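Hypothetical membrane spanning protein (Thermus thermophilus, PDB 2VPZ) is probably the membrane-embedded, quinone-binding subunit of a polysulfide reductase, passing electrons from quinol to its partner subunits. Local coordinates at residues E45-Y49 and L167-W171. Residues are numbered along the deposited sequence; the frame is centred on the assembly and turned at random.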
loop_
_atom_site.group_PDB
_atom_site.type_symbol
_atom_site.label_atom_id
_atom_site.label_comp_id
_atom_site.label_asym_id
_atom_site.label_seq_id
_atom_site.Cartn_x
_atom_site.Cartn_y
_atom_site.Cartn_z
ATOM N N GLU C 45 -19.920 37.401 51.769
ATOM C CA GLU C 45 -20.724 36.693 50.758
ATOM C C GLU C 45 -20.269 35.244 50.513
ATOM O O GLU C 45 -20.872 34.509 49.729
ATOM C CB GLU C 45 -20.652 37.397 49.400
ATOM C CG GLU C 45 -20.916 38.880 49.352
ATOM C CD GLU C 45 -21.672 39.256 48.085
ATOM O OE1 GLU C 45 -22.798 38.726 47.925
ATOM O OE2 GLU C 45 -21.140 40.040 47.268
ATOM N N ALA C 46 -19.186 34.850 51.158
ATOM C CA ALA C 46 -18.644 33.519 50.952
ATOM C C ALA C 46 -19.602 32.381 51.331
ATOM O O ALA C 46 -19.518 31.276 50.802
ATOM C CB ALA C 46 -17.311 33.357 51.746
ATOM N N ARG C 47 -20.545 32.674 52.211
ATOM C CA ARG C 47 -21.488 31.683 52.715
ATOM C C ARG C 47 -22.618 31.219 51.799
ATOM O O ARG C 47 -22.938 30.025 51.722
ATOM C CB ARG C 47 -22.040 32.150 54.060
ATOM C CG ARG C 47 -21.133 31.871 55.251
ATOM C CD ARG C 47 -21.450 30.480 55.803
ATOM N NE ARG C 47 -22.859 30.335 56.178
ATOM C CZ ARG C 47 -23.350 29.345 56.905
ATOM N NH1 ARG C 47 -22.520 28.408 57.337
ATOM N NH2 ARG C 47 -24.644 29.279 57.211
ATOM N N ARG C 48 -23.235 32.175 51.128
ATOM C CA ARG C 48 -24.317 31.880 50.219
ATOM C C ARG C 48 -23.757 31.462 48.849
ATOM O O ARG C 48 -24.427 30.762 48.103
ATOM C CB ARG C 48 -25.262 33.075 50.075
ATOM C CG ARG C 48 -24.638 34.250 49.369
ATOM C CD ARG C 48 -25.526 35.464 49.454
ATOM N NE ARG C 48 -26.361 35.639 48.276
ATOM C CZ ARG C 48 -26.244 36.659 47.437
ATOM N NH1 ARG C 48 -25.323 37.578 47.671
ATOM N NH2 ARG C 48 -27.037 36.752 46.378
ATOM N N TYR C 49 -22.542 31.876 48.499
ATOM C CA TYR C 49 -21.993 31.406 47.227
ATOM C C TYR C 49 -21.674 29.905 47.374
ATOM O O TYR C 49 -21.737 29.141 46.413
ATOM C CB TYR C 49 -20.771 32.206 46.745
ATOM C CG TYR C 49 -21.180 33.382 45.867
ATOM C CD1 TYR C 49 -21.489 34.625 46.429
ATOM C CD2 TYR C 49 -21.341 33.223 44.489
ATOM C CE1 TYR C 49 -21.954 35.679 45.643
ATOM C CE2 TYR C 49 -21.806 34.265 43.688
ATOM C CZ TYR C 49 -22.113 35.497 44.272
ATOM O OH TYR C 49 -22.567 36.538 43.493
ATOM N N LEU C 167 -27.262 38.592 40.302
ATOM C CA LEU C 167 -27.525 38.571 41.747
ATOM C C LEU C 167 -26.958 39.888 42.401
ATOM O O LEU C 167 -26.897 40.033 43.629
ATOM C CB LEU C 167 -26.922 37.299 42.407
ATOM C CG LEU C 167 -27.312 35.933 41.789
ATOM C CD1 LEU C 167 -26.825 34.764 42.665
ATOM C CD2 LEU C 167 -28.838 35.846 41.599
ATOM N N LYS C 168 -26.557 40.833 41.545
ATOM C CA LYS C 168 -26.023 42.153 41.922
ATOM C C LYS C 168 -24.724 42.262 42.763
ATOM O O LYS C 168 -24.503 43.273 43.440
ATOM C CB LYS C 168 -27.152 43.026 42.531
ATOM C CG LYS C 168 -28.322 43.420 41.574
ATOM C CD LYS C 168 -27.913 44.328 40.389
ATOM C CE LYS C 168 -29.038 44.433 39.340
ATOM N NZ LYS C 168 -28.541 44.706 37.951
ATOM N N SER C 169 -23.877 41.228 42.750
ATOM C CA SER C 169 -22.594 41.300 43.469
ATOM C C SER C 169 -21.768 42.345 42.658
ATOM O O SER C 169 -21.604 42.198 41.432
ATOM C CB SER C 169 -21.889 39.919 43.533
ATOM O OG SER C 169 -22.659 38.975 44.246
ATOM N N PRO C 170 -21.248 43.429 43.329
ATOM C CA PRO C 170 -20.435 44.518 42.740
ATOM C C PRO C 170 -19.080 44.181 42.015
ATOM O O PRO C 170 -18.721 44.823 41.005
ATOM C CB PRO C 170 -20.268 45.528 43.893
ATOM C CG PRO C 170 -21.178 45.033 45.033
ATOM C CD PRO C 170 -21.266 43.534 44.797
ATOM N N TRP C 171 -18.355 43.211 42.576
ATOM C CA TRP C 171 -17.059 42.639 42.098
ATOM C C TRP C 171 -17.402 41.456 41.129
ATOM O O TRP C 171 -17.774 40.435 41.567
ATOM C CB TRP C 171 -16.298 42.005 43.255
ATOM C CG TRP C 171 -17.195 40.991 44.019
ATOM C CD1 TRP C 171 -17.891 41.230 45.172
ATOM C CD2 TRP C 171 -17.575 39.634 43.610
ATOM N NE1 TRP C 171 -18.668 40.138 45.490
ATOM C CE2 TRP C 171 -18.495 39.155 44.551
ATOM C CE3 TRP C 171 -17.227 38.793 42.520
ATOM C CZ2 TRP C 171 -19.083 37.860 44.446
ATOM C CZ3 TRP C 171 -17.810 37.526 42.397
ATOM C CH2 TRP C 171 -18.731 37.073 43.362
#
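At one end of the transmembrane bundle, the start of helix 46-65, with Glu45 just ahead of it, meets the loop that follows helix 148-166, through Tyr49, Ser169, Glu45 and Trp171. The phenol of Tyr49 is directed at the loop, and its OH forms a short hydrogen bond of 2.6 Å with Ser169 OG, which lies at the ring edge near the ring plane; either hydroxyl could be the donor. Beside this pair, Trp171 NE1 donates to Glu45 OE2 at 3.0 Å with an N-H...O angle of 154°, coming in from above the carboxylate plane rather than within it. The other oxygen, Glu45 OE1, makes a salt bridge to Arg48 NH1 at 2.8 Å, so each carboxylate oxygen has its own partner and the group is restrained from turning. Arg48 NH2 passes 4.0 Å from Leu167 CB and is also hydrogen-bonded to Tyr52 OH.

With CG lodged between its backbone N and carbonyl carbon (chi1 53°), Trp171 brings the end of its indole up to the Tyr49 ring and the Glu45 carboxylate. There CH2 lies over one face of the Tyr49 ring while CZ2 comes 3.8 Å from Tyr49 CE1; the two rings meet obliquely, their planes 59° apart. A leucine in place of Trp171 would probably leave Glu45 OE2 without its N-H donor and uncover part of the Tyr49 ring. On the loop side, Ser169, the partner of Tyr49, directly follows Lys168, which with its positive phi is the C-prime residue of the Schellman motif that ends helix 148-166, an arrangement typical of a helix C-terminus.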